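Outer membrane protein Omp121 (Bacteroides thetaiotaomicron, PDB 5FQ8) probably imports peptides across the outer membrane as a TonB-dependent transporter, working together with a partner protein chain. Local coordinates at residues 607-612 with 618-623; 118-123 with 954-959; 677-682 with 732-737. All blocks are in the same frame, centred on the assembly; numbering follows the deposited sequence.

Interaction 1: residues 607-612 with 618-623; sequences YAQSSN and SLTFPL
The F621 ring meets S610 obliquely, with its CD1 3.4 Å from S610 CB, while L623 CD1 from its own segment lies over the ring centre, 3.9 Å above one face. The Q609 side chain passes P622 at a slant, and Q609 NE2 lies 3.0 Å from F621 O, but the angle is too poor for a hydrogen bond; its weak hydrogen bond goes to N627 OD1 instead. The N612 amide turns ND2 to L619 O for a weak bond. The segments belong to the beta hairpin of strands 611-614 and 617-620, in which S611 faces T620 as an antiparallel non-hydrogen-bonded pair and N612 faces L619 as a hydrogen-bonded pair, with N612 N to L619 O at 2.9 Å and L619 N to N612 O at 3.1 Å. F621 N donates to S610 O (3.0 Å, 164°), carrying the pairing just beyond the strands. There the cis peptide before P622 redirects the chain, and T620 OG1, anti to its amide nitrogen (chi1 -178°), reaches forward to donate to F621 O. S610 OG and N612 OD1 hydrogen-bond polar side chains of the partner protein chain, and basic side chains of that chain bind T620 O and P622 O.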
ATOM      1  N   TYR B 607     -19.307  -5.505  10.787  1.00 32.89           N
ATOM      2  CA  TYR B 607     -18.499  -4.549  11.524  1.00 32.86           C
ATOM      3  C   TYR B 607     -17.291  -4.193  10.674  1.00 26.09           C
ATOM      4  O   TYR B 607     -16.524  -5.069  10.280  1.00 26.06           O
ATOM      5  CB  TYR B 607     -18.047  -5.121  12.869  1.00 34.74           C
ATOM      6  CG  TYR B 607     -19.104  -5.305  13.921  1.00 30.57           C
ATOM      7  CD1 TYR B 607     -19.932  -6.417  13.918  1.00 29.95           C
ATOM      8  CD2 TYR B 607     -19.236  -4.394  14.953  1.00 27.59           C
ATOM      9  CE1 TYR B 607     -20.877  -6.600  14.905  1.00 29.04           C
ATOM     10  CE2 TYR B 607     -20.181  -4.569  15.944  1.00 28.08           C
ATOM     11  CZ  TYR B 607     -20.995  -5.669  15.914  1.00 31.19           C
ATOM     12  OH  TYR B 607     -21.931  -5.829  16.893  1.00 32.30           O
ATOM     13  N   ALA B 608     -17.120  -2.924  10.396  1.00 25.80           N
ATOM     14  CA  ALA B 608     -15.998  -2.518   9.573  1.00 25.42           C
ATOM     15  C   ALA B 608     -14.819  -2.129  10.442  1.00 25.48           C
ATOM     16  O   ALA B 608     -14.963  -1.846  11.621  1.00 25.75           O
ATOM     17  CB  ALA B 608     -16.389  -1.352   8.673  1.00 25.09           C
ATOM     18  N   GLN B 609     -13.638  -2.144   9.851  1.00 25.25           N
ATOM     19  CA  GLN B 609     -12.502  -1.529  10.505  1.00 25.27           C
ATOM     20  C   GLN B 609     -12.816  -0.063  10.722  1.00 25.16           C
ATOM     21  O   GLN B 609     -13.254   0.627   9.807  1.00 24.88           O
ATOM     22  CB  GLN B 609     -11.246  -1.687   9.667  1.00 25.94           C
ATOM     23  CG  GLN B 609     -10.010  -1.262  10.364  1.00 25.13           C
ATOM     24  CD  GLN B 609      -8.904  -0.959   9.407  1.00 39.95           C
ATOM     25  OE1 GLN B 609      -9.144  -0.693   8.240  1.00 35.29           O
ATOM     26  NE2 GLN B 609      -7.680  -1.006   9.884  1.00 36.89           N
ATOM     27  N   SER B 610     -12.604   0.413  11.941  1.00 25.41           N
ATOM     28  CA  SER B 610     -13.092   1.729  12.304  1.00 25.41           C
ATOM     29  C   SER B 610     -12.458   2.807  11.439  1.00 25.05           C
ATOM     30  O   SER B 610     -11.244   2.844  11.250  1.00 24.96           O
ATOM     31  CB  SER B 610     -12.823   1.986  13.779  1.00 25.79           C
ATOM     32  OG  SER B 610     -13.450   0.992  14.568  1.00 28.86           O
ATOM     33  N   SER B 611     -13.295   3.672  10.889  1.00 24.89           N
ATOM     34  CA  SER B 611     -12.808   4.869  10.226  1.00 24.63           C
ATOM     35  C   SER B 611     -13.856   5.955  10.369  1.00 24.68           C
ATOM     36  O   SER B 611     -15.016   5.695  10.686  1.00 24.85           O
ATOM     37  CB  SER B 611     -12.465   4.618   8.751  1.00 24.28           C
ATOM     38  OG  SER B 611     -13.568   4.093   8.051  1.00 24.21           O
ATOM     39  N   ASN B 612     -13.429   7.185  10.142  1.00 26.19           N
ATOM     40  CA  ASN B 612     -14.315   8.327  10.284  1.00 36.04           C
ATOM     41  C   ASN B 612     -14.109   9.236   9.086  1.00 24.33           C
ATOM     42  O   ASN B 612     -12.990   9.674   8.826  1.00 24.21           O
ATOM     43  CB  ASN B 612     -14.050   9.069  11.603  1.00 27.82           C
ATOM     44  CG  ASN B 612     -14.110   8.155  12.817  1.00 25.30           C
ATOM     45  OD1 ASN B 612     -15.179   7.783  13.263  1.00 25.51           O
ATOM     46  ND2 ASN B 612     -12.960   7.795  13.346  1.00 25.38           N
ATOM     47  N   SER B 618      -9.869  11.579   6.130  1.00 23.60           N
ATOM     48  CA  SER B 618     -10.324  10.522   7.017  1.00 23.75           C
ATOM     49  C   SER B 618      -9.449  10.448   8.260  1.00 24.01           C
ATOM     50  O   SER B 618      -8.365  11.025   8.325  1.00 24.05           O
ATOM     51  CB  SER B 618     -10.332   9.171   6.317  1.00 39.21           C
ATOM     52  OG  SER B 618     -11.227   9.170   5.237  1.00 41.26           O
ATOM     53  N   LEU B 619      -9.967   9.744   9.259  1.00 24.23           N
ATOM     54  CA  LEU B 619      -9.222   9.307  10.429  1.00 24.55           C
ATOM     55  C   LEU B 619      -9.498   7.827  10.548  1.00 24.54           C
ATOM     56  O   LEU B 619     -10.627   7.420  10.829  1.00 24.63           O
ATOM     57  CB  LEU B 619      -9.648  10.044  11.696  1.00 30.02           C
ATOM     58  CG  LEU B 619      -8.806   9.790  12.941  1.00 25.31           C
ATOM     59  CD1 LEU B 619      -7.441  10.322  12.675  1.00 25.14           C
ATOM     60  CD2 LEU B 619      -9.399  10.462  14.147  1.00 25.53           C
ATOM     61  N   THR B 620      -8.489   7.023  10.321  1.00 24.51           N
ATOM     62  CA  THR B 620      -8.714   5.600  10.210  1.00 30.70           C
ATOM     63  C   THR B 620      -7.910   4.862  11.258  1.00 33.82           C
ATOM     64  O   THR B 620      -6.868   5.333  11.711  1.00 40.15           O
ATOM     65  CB  THR B 620      -8.332   5.100   8.840  1.00 36.99           C
ATOM     66  OG1 THR B 620      -8.606   3.701   8.754  1.00 52.32           O
ATOM     67  CG2 THR B 620      -6.885   5.303   8.634  1.00 33.25           C
ATOM     68  N   PHE B 621      -8.410   3.704  11.639  1.00 46.43           N
ATOM     69  CA  PHE B 621      -7.646   2.838  12.495  1.00 25.29           C
ATOM     70  C   PHE B 621      -6.722   1.998  11.622  1.00 25.16           C
ATOM     71  O   PHE B 621      -6.968   1.839  10.430  1.00 24.86           O
ATOM     72  CB  PHE B 621      -8.582   1.992  13.360  1.00 25.58           C
ATOM     73  CG  PHE B 621      -8.990   2.680  14.636  1.00 25.90           C
ATOM     74  CD1 PHE B 621      -9.990   3.626  14.647  1.00 25.83           C
ATOM     75  CD2 PHE B 621      -8.343   2.405  15.815  1.00 26.28           C
ATOM     76  CE1 PHE B 621     -10.344   4.259  15.811  1.00 26.16           C
ATOM     77  CE2 PHE B 621      -8.698   3.036  16.976  1.00 26.61           C
ATOM     78  CZ  PHE B 621      -9.697   3.964  16.974  1.00 26.55           C
ATOM     79  N   PRO B 622      -5.636   1.473  12.205  1.00 31.92           N
ATOM     80  CA  PRO B 622      -5.197   1.546  13.597  1.00 25.81           C
ATOM     81  C   PRO B 622      -4.715   2.894  14.097  1.00 25.88           C
ATOM     82  O   PRO B 622      -4.108   3.675  13.384  1.00 25.67           O
ATOM     83  CB  PRO B 622      -4.050   0.539  13.641  1.00 26.01           C
ATOM     84  CG  PRO B 622      -3.610   0.385  12.268  1.00 25.68           C
ATOM     85  CD  PRO B 622      -4.835   0.495  11.456  1.00 33.76           C
ATOM     86  N   LEU B 623      -5.025   3.117  15.367  1.00 31.32           N
ATOM     87  CA  LEU B 623      -4.582   4.241  16.175  1.00 46.98           C
ATOM     88  C   LEU B 623      -4.568   3.754  17.621  1.00 46.57           C
ATOM     89  O   LEU B 623      -5.518   3.104  18.046  1.00 56.31           O
ATOM     90  CB  LEU B 623      -5.542   5.427  16.065  1.00 26.28           C
ATOM     91  CG  LEU B 623      -5.951   6.216  14.836  1.00 25.85           C
ATOM     92  CD1 LEU B 623      -7.339   6.735  15.091  1.00 25.86           C
ATOM     93  CD2 LEU B 623      -5.015   7.364  14.642  1.00 25.82           C
TER

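Interaction 2: residues 118-123 with 954-959; sequences DGLNSG and TSFGND
L120 and F956 approach each other at a slant, the leucine meeting the aromatic ring at its edge. L120 CD2 lies close to the plane of the ring, 3.7 Å from F956 CE1 and 3.9 Å from F956 CZ. The leucine leaves its backbone heading away from 954-959, but with CG opposite the carbonyl carbon (chi1 -49°) and CD1 extended (chi2 -174°), CD2 is turned to the ring. Beside it, the same ring corner comes obliquely to the backbone of G119, whose CA is 4.0 Å from F956 CE1 and 3.6 Å from S955 O; having no side chain, G119 admits both neighbours this closely. S955 CB stands over one face of the ring, displaced toward the rim. The contact joins the plug domain, to which 118-123 belongs, to the loop after barrel strand 928-941, tying plug to barrel in the manner of the TonB-dependent receptor fold. Each loop is shaped by a polar side chain. D118 OD2 takes two bonds in an Asx motif, from N121 ND2 through its syn lone pair and from N121 N above the carboxylate plane. T954 OG1 accepts from F956 N in an ST turn. The ring of F956 also meets that of Y745 with planes at about 45°, and L120 packs on the backbone of the bound peptide.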
ATOM      1  N   ASP B 118     -14.311   8.668  -6.886  1.00 28.64           N
ATOM      2  CA  ASP B 118     -14.341  10.045  -6.406  1.00 22.22           C
ATOM      3  C   ASP B 118     -14.250  10.937  -7.624  1.00 22.19           C
ATOM      4  O   ASP B 118     -13.178  11.415  -7.976  1.00 22.15           O
ATOM      5  CB  ASP B 118     -13.223  10.315  -5.442  1.00 43.64           C
ATOM      6  CG  ASP B 118     -13.208  11.738  -4.969  1.00 40.05           C
ATOM      7  OD1 ASP B 118     -14.013  12.073  -4.083  1.00 53.53           O
ATOM      8  OD2 ASP B 118     -12.402  12.526  -5.485  1.00 31.03           O
ATOM      9  N   GLY B 119     -15.389  11.183  -8.258  1.00 46.31           N
ATOM     10  CA  GLY B 119     -15.411  12.029  -9.436  1.00 30.87           C
ATOM     11  C   GLY B 119     -15.066  13.475  -9.185  1.00 26.16           C
ATOM     12  O   GLY B 119     -14.835  14.206 -10.151  1.00 22.34           O
ATOM     13  N   LEU B 120     -15.004  13.904  -7.927  1.00 46.22           N
ATOM     14  CA  LEU B 120     -14.807  15.320  -7.671  1.00 22.44           C
ATOM     15  C   LEU B 120     -13.345  15.711  -7.737  1.00 22.39           C
ATOM     16  O   LEU B 120     -13.020  16.836  -8.124  1.00 23.33           O
ATOM     17  CB  LEU B 120     -15.375  15.685  -6.313  1.00 22.55           C
ATOM     18  CG  LEU B 120     -16.786  15.218  -6.007  1.00 22.64           C
ATOM     19  CD1 LEU B 120     -17.225  15.810  -4.688  1.00 22.80           C
ATOM     20  CD2 LEU B 120     -17.716  15.618  -7.117  1.00 22.72           C
ATOM     21  N   ASN B 121     -12.445  14.807  -7.370  1.00 50.22           N
ATOM     22  CA  ASN B 121     -11.039  15.155  -7.265  1.00 22.31           C
ATOM     23  C   ASN B 121     -10.125  14.354  -8.166  1.00 22.23           C
ATOM     24  O   ASN B 121      -9.040  14.842  -8.492  1.00 22.98           O
ATOM     25  CB  ASN B 121     -10.566  15.000  -5.815  1.00 22.35           C
ATOM     26  CG  ASN B 121     -11.370  15.832  -4.875  1.00 22.46           C
ATOM     27  OD1 ASN B 121     -11.226  17.040  -4.829  1.00 22.58           O
ATOM     28  ND2 ASN B 121     -12.258  15.200  -4.149  1.00 23.17           N
ATOM     29  N   SER B 122     -10.534  13.162  -8.597  1.00 22.16           N
ATOM     30  CA  SER B 122      -9.735  12.317  -9.475  1.00 22.13           C
ATOM     31  C   SER B 122     -10.640  11.569 -10.454  1.00 22.10           C
ATOM     32  O   SER B 122     -10.695  10.346 -10.480  1.00 22.08           O
ATOM     33  CB  SER B 122      -8.893  11.335  -8.664  1.00 22.11           C
ATOM     34  OG  SER B 122      -7.647  11.908  -8.336  1.00 22.18           O
ATOM     35  N   GLY B 123     -11.351  12.323 -11.287  1.00 22.14           N
ATOM     36  CA  GLY B 123     -12.296  11.713 -12.203  1.00 22.17           C
ATOM     37  C   GLY B 123     -11.590  11.074 -13.376  1.00 30.10           C
ATOM     38  O   GLY B 123     -10.687  11.666 -13.978  1.00 35.47           O
ATOM     39  N   THR B 954     -20.070  13.241 -18.446  1.00 28.63           N
ATOM     40  CA  THR B 954     -20.196  12.989 -17.015  1.00 23.13           C
ATOM     41  C   THR B 954     -18.839  12.827 -16.362  1.00 22.90           C
ATOM     42  O   THR B 954     -17.816  12.673 -17.018  1.00 22.84           O
ATOM     43  CB  THR B 954     -21.026  11.755 -16.710  1.00 23.18           C
ATOM     44  OG1 THR B 954     -21.480  11.836 -15.367  1.00 23.14           O
ATOM     45  CG2 THR B 954     -20.209  10.507 -16.861  1.00 23.05           C
ATOM     46  N   SER B 955     -18.855  12.861 -15.039  1.00 22.80           N
ATOM     47  CA  SER B 955     -17.713  12.480 -14.227  1.00 22.61           C
ATOM     48  C   SER B 955     -18.094  11.413 -13.235  1.00 22.57           C
ATOM     49  O   SER B 955     -17.306  11.091 -12.352  1.00 22.45           O
ATOM     50  CB  SER B 955     -17.139  13.678 -13.492  1.00 22.57           C
ATOM     51  OG  SER B 955     -16.426  14.480 -14.395  1.00 22.61           O
ATOM     52  N   PHE B 956     -19.265  10.844 -13.382  1.00 22.70           N
ATOM     53  CA  PHE B 956     -19.832   9.976 -12.380  1.00 22.72           C
ATOM     54  C   PHE B 956     -20.361   8.701 -13.010  1.00 25.87           C
ATOM     55  O   PHE B 956     -21.299   8.092 -12.511  1.00 24.82           O
ATOM     56  CB  PHE B 956     -20.908  10.732 -11.608  1.00 24.71           C
ATOM     57  CG  PHE B 956     -20.453  12.084 -11.151  1.00 23.17           C
ATOM     58  CD1 PHE B 956     -19.630  12.208 -10.056  1.00 22.70           C
ATOM     59  CD2 PHE B 956     -20.798  13.215 -11.848  1.00 22.93           C
ATOM     60  CE1 PHE B 956     -19.181  13.429  -9.649  1.00 22.70           C
ATOM     61  CE2 PHE B 956     -20.354  14.443 -11.447  1.00 22.93           C
ATOM     62  CZ  PHE B 956     -19.540  14.556 -10.340  1.00 22.81           C
ATOM     63  N   GLY B 957     -19.766   8.288 -14.108  1.00 27.40           N
ATOM     64  CA  GLY B 957     -20.007   6.965 -14.635  1.00 27.41           C
ATOM     65  C   GLY B 957     -21.099   6.890 -15.679  1.00 32.22           C
ATOM     66  O   GLY B 957     -21.732   7.872 -16.064  1.00 33.61           O
ATOM     67  N   ASN B 958     -21.322   5.674 -16.147  1.00 28.52           N
ATOM     68  CA  ASN B 958     -22.216   5.439 -17.261  1.00 25.54           C
ATOM     69  C   ASN B 958     -23.581   4.954 -16.829  1.00 23.71           C
ATOM     70  O   ASN B 958     -24.302   4.398 -17.649  1.00 23.96           O
ATOM     71  CB  ASN B 958     -21.595   4.417 -18.198  1.00 27.07           C
ATOM     72  CG  ASN B 958     -21.552   3.039 -17.595  1.00 32.64           C
ATOM     73  OD1 ASN B 958     -21.473   2.887 -16.393  1.00 23.46           O
ATOM     74  ND2 ASN B 958     -21.612   2.026 -18.430  1.00 40.50           N
ATOM     75  N   ASP B 959     -23.945   5.106 -15.561  1.00 24.98           N
ATOM     76  CA  ASP B 959     -25.290   4.703 -15.190  1.00 26.50           C
ATOM     77  C   ASP B 959     -26.032   5.852 -14.526  1.00 24.01           C
ATOM     78  O   ASP B 959     -25.841   7.014 -14.891  1.00 23.94           O
ATOM     79  CB  ASP B 959     -25.259   3.478 -14.290  1.00 23.97           C
ATOM     80  CG  ASP B 959     -26.500   2.651 -14.425  1.00 24.32           C
ATOM     81  OD1 ASP B 959     -27.554   3.117 -13.981  1.00 24.57           O
ATOM     82  OD2 ASP B 959     -26.453   1.552 -14.997  1.00 25.78           O
TER

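Interaction 3: residues 677-682 with 732-737; sequences FSLAMD and ISLPEE
L679 on the end of a long barrel strand faces P735 in a loop with their CA atoms 8.6 Å apart, a separation too wide for backbone pairing, so side chains alone close the gap. L679 does most of the bridging. Its CG stands anti to the backbone N (chi1 -166°), which carries the two methyl groups outward from the strand toward 732-737. CD2 settles against the proline ring obliquely, 3.8 Å from both P735 CD and P735 CG and 4.0 Å from P735 CB, so that one methyl touches three ring carbons. The other methyl, CD1, turns to L734, where it lies 4.4 Å from L734 CD2 in a looser contact. Both L734 and P735 direct their side chains at the strand. Within its own segment L679 CD1 also sits at the edge of the F677 ring, in its plane; F677 and L679 point the same way, with S678 between them at the centre of an inverse gamma turn and its OG bonded to N691 OD1. This is plain apolar packing, remote from the metal and ligand sites. It joins the end of strand 661-680 to the loop that follows strand 716-731, two barrel strands that both pair with 697-712. T742 of strand 741-746 touches F677, L679 and L734, L694 packs against F677 and L734, and strand 689-693 runs antiparallel alongside 661-680, bonded through the backbones of F677 and L679 to M692 and Q690.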
ATOM      1  N   PHE B 677     -32.642  -1.792  -1.959  1.00 26.90           N
ATOM      2  CA  PHE B 677     -31.863  -0.576  -2.089  1.00 26.47           C
ATOM      3  C   PHE B 677     -31.471  -0.104  -0.703  1.00 26.45           C
ATOM      4  O   PHE B 677     -32.229  -0.280   0.250  1.00 29.40           O
ATOM      5  CB  PHE B 677     -32.684   0.483  -2.834  1.00 26.96           C
ATOM      6  CG  PHE B 677     -32.054   1.828  -2.873  1.00 26.19           C
ATOM      7  CD1 PHE B 677     -31.010   2.090  -3.716  1.00 26.60           C
ATOM      8  CD2 PHE B 677     -32.533   2.838  -2.087  1.00 27.31           C
ATOM      9  CE1 PHE B 677     -30.439   3.322  -3.768  1.00 25.68           C
ATOM     10  CE2 PHE B 677     -31.962   4.080  -2.127  1.00 26.05           C
ATOM     11  CZ  PHE B 677     -30.905   4.324  -2.980  1.00 26.18           C
ATOM     12  N   SER B 678     -30.277   0.472  -0.589  1.00 27.34           N
ATOM     13  CA  SER B 678     -29.801   1.005   0.688  1.00 25.99           C
ATOM     14  C   SER B 678     -30.400   2.386   0.864  1.00 26.07           C
ATOM     15  O   SER B 678     -29.816   3.397   0.481  1.00 27.85           O
ATOM     16  CB  SER B 678     -28.283   1.035   0.724  1.00 25.57           C
ATOM     17  OG  SER B 678     -27.761  -0.257   0.985  1.00 25.61           O
ATOM     18  N   LEU B 679     -31.571   2.421   1.489  1.00 26.52           N
ATOM     19  CA  LEU B 679     -32.369   3.634   1.594  1.00 26.70           C
ATOM     20  C   LEU B 679     -31.872   4.545   2.705  1.00 26.66           C
ATOM     21  O   LEU B 679     -31.568   4.086   3.802  1.00 26.78           O
ATOM     22  CB  LEU B 679     -33.819   3.257   1.861  1.00 27.27           C
ATOM     23  CG  LEU B 679     -34.849   4.349   1.689  1.00 27.54           C
ATOM     24  CD1 LEU B 679     -34.710   4.904   0.302  1.00 27.25           C
ATOM     25  CD2 LEU B 679     -36.206   3.751   1.903  1.00 28.13           C
ATOM     26  N   ALA B 680     -31.837   5.847   2.434  1.00 30.45           N
ATOM     27  CA  ALA B 680     -31.303   6.796   3.407  1.00 27.02           C
ATOM     28  C   ALA B 680     -32.132   6.819   4.683  1.00 27.00           C
ATOM     29  O   ALA B 680     -33.345   6.623   4.663  1.00 27.41           O
ATOM     30  CB  ALA B 680     -31.237   8.197   2.813  1.00 26.34           C
ATOM     31  N   MET B 681     -31.454   7.057   5.803  1.00 42.24           N
ATOM     32  CA  MET B 681     -32.054   6.986   7.127  1.00 27.48           C
ATOM     33  C   MET B 681     -31.357   7.977   8.043  1.00 30.07           C
ATOM     34  O   MET B 681     -30.198   8.340   7.821  1.00 27.02           O
ATOM     35  CB  MET B 681     -31.943   5.584   7.701  1.00 27.62           C
ATOM     36  CG  MET B 681     -32.862   5.265   8.823  1.00 28.22           C
ATOM     37  SD  MET B 681     -32.743   3.531   9.069  1.00 28.34           S
ATOM     38  CE  MET B 681     -33.935   3.242  10.296  1.00 29.10           C
ATOM     39  N   ASP B 682     -32.078   8.405   9.073  1.00 27.92           N
ATOM     40  CA  ASP B 682     -31.562   9.379  10.025  1.00 27.99           C
ATOM     41  C   ASP B 682     -30.396   8.790  10.804  1.00 27.83           C
ATOM     42  O   ASP B 682     -30.570   7.784  11.507  1.00 30.77           O
ATOM     43  CB  ASP B 682     -32.681   9.827  10.968  1.00 30.92           C
ATOM     44  CG  ASP B 682     -32.203  10.759  12.076  1.00 35.90           C
ATOM     45  OD1 ASP B 682     -31.100  11.335  11.992  1.00 31.86           O
ATOM     46  OD2 ASP B 682     -32.968  10.921  13.046  1.00 37.07           O
ATOM     47  N   ILE B 732     -42.873   5.924  -7.631  1.00 29.93           N
ATOM     48  CA  ILE B 732     -44.246   5.950  -7.140  1.00 30.63           C
ATOM     49  C   ILE B 732     -44.298   6.102  -5.630  1.00 30.74           C
ATOM     50  O   ILE B 732     -45.041   6.928  -5.107  1.00 31.13           O
ATOM     51  CB  ILE B 732     -45.025   4.710  -7.621  1.00 31.06           C
ATOM     52  CG1 ILE B 732     -45.512   4.940  -9.047  1.00 31.25           C
ATOM     53  CG2 ILE B 732     -46.209   4.460  -6.728  1.00 31.75           C
ATOM     54  CD1 ILE B 732     -46.569   3.965  -9.487  1.00 31.86           C
ATOM     55  N   SER B 733     -43.510   5.320  -4.905  1.00 48.85           N
ATOM     56  CA  SER B 733     -43.399   5.509  -3.470  1.00 35.89           C
ATOM     57  C   SER B 733     -42.018   5.078  -3.022  1.00 35.04           C
ATOM     58  O   SER B 733     -41.416   4.175  -3.601  1.00 30.03           O
ATOM     59  CB  SER B 733     -44.465   4.729  -2.704  1.00 38.58           C
ATOM     60  OG  SER B 733     -44.363   3.347  -2.976  1.00 37.10           O
ATOM     61  N   LEU B 734     -41.508   5.766  -2.014  1.00 32.45           N
ATOM     62  CA  LEU B 734     -40.351   5.344  -1.267  1.00 29.32           C
ATOM     63  C   LEU B 734     -40.787   5.166   0.175  1.00 29.72           C
ATOM     64  O   LEU B 734     -41.467   6.051   0.708  1.00 33.70           O
ATOM     65  CB  LEU B 734     -39.230   6.370  -1.364  1.00 28.77           C
ATOM     66  CG  LEU B 734     -38.504   6.377  -2.703  1.00 28.31           C
ATOM     67  CD1 LEU B 734     -37.559   7.516  -2.756  1.00 27.87           C
ATOM     68  CD2 LEU B 734     -37.758   5.082  -2.900  1.00 28.04           C
ATOM     69  N   PRO B 735     -40.451   4.045   0.824  1.00 29.73           N
ATOM     70  CA  PRO B 735     -40.973   3.753   2.165  1.00 31.33           C
ATOM     71  C   PRO B 735     -41.102   4.944   3.100  1.00 30.35           C
ATOM     72  O   PRO B 735     -40.115   5.601   3.442  1.00 29.93           O
ATOM     73  CB  PRO B 735     -39.962   2.735   2.688  1.00 31.02           C
ATOM     74  CG  PRO B 735     -39.600   1.985   1.496  1.00 29.62           C
ATOM     75  CD  PRO B 735     -39.588   2.962   0.349  1.00 29.36           C
ATOM     76  N   GLU B 736     -42.346   5.210   3.506  1.00 31.00           N
ATOM     77  CA  GLU B 736     -42.675   6.437   4.221  1.00 37.51           C
ATOM     78  C   GLU B 736     -41.854   6.573   5.481  1.00 31.10           C
ATOM     79  O   GLU B 736     -41.378   7.663   5.808  1.00 32.80           O
ATOM     80  CB  GLU B 736     -44.158   6.454   4.585  1.00 44.35           C
ATOM     81  CG  GLU B 736     -45.131   6.780   3.463  1.00 52.24           C
ATOM     82  CD  GLU B 736     -46.584   6.638   3.898  1.00 61.63           C
ATOM     83  OE1 GLU B 736     -46.809   6.076   4.990  1.00 67.34           O
ATOM     84  OE2 GLU B 736     -47.495   7.082   3.161  1.00 70.59           O
ATOM     85  N   GLU B 737     -41.656   5.459   6.181  1.00 31.20           N
ATOM     86  CA  GLU B 737     -41.100   5.477   7.524  1.00 31.25           C
ATOM     87  C   GLU B 737     -39.745   6.139   7.588  1.00 30.61           C
ATOM     88  O   GLU B 737     -39.351   6.593   8.661  1.00 31.83           O
ATOM     89  CB  GLU B 737     -41.020   4.059   8.060  1.00 49.61           C
ATOM     90  CG  GLU B 737     -42.310   3.303   7.868  1.00 52.89           C
ATOM     91  CD  GLU B 737     -42.373   2.627   6.527  1.00 55.27           C
ATOM     92  OE1 GLU B 737     -41.328   2.107   6.093  1.00 57.30           O
ATOM     93  OE2 GLU B 737     -43.453   2.629   5.900  1.00 64.09           O
TER

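Overall arrangement
The three contacts are spread around the transporter without touching. Interactions 1 and 2 have centres 25 Å apart and nearest atoms about 10 Å apart; interaction 3 lies 27 Å from interaction 1 and 25 Å from interaction 2, centre to centre. Interaction 2, the most central at 10 Å from the chain centre, spans 830 residues of sequence, and both others fall within that interval. Interaction 1 lies near a metal: the N612 side chain is about 8 Å from the bound magnesium ion, held by A631 and N633. Interactions 1 and 3 both border the partner protein chain.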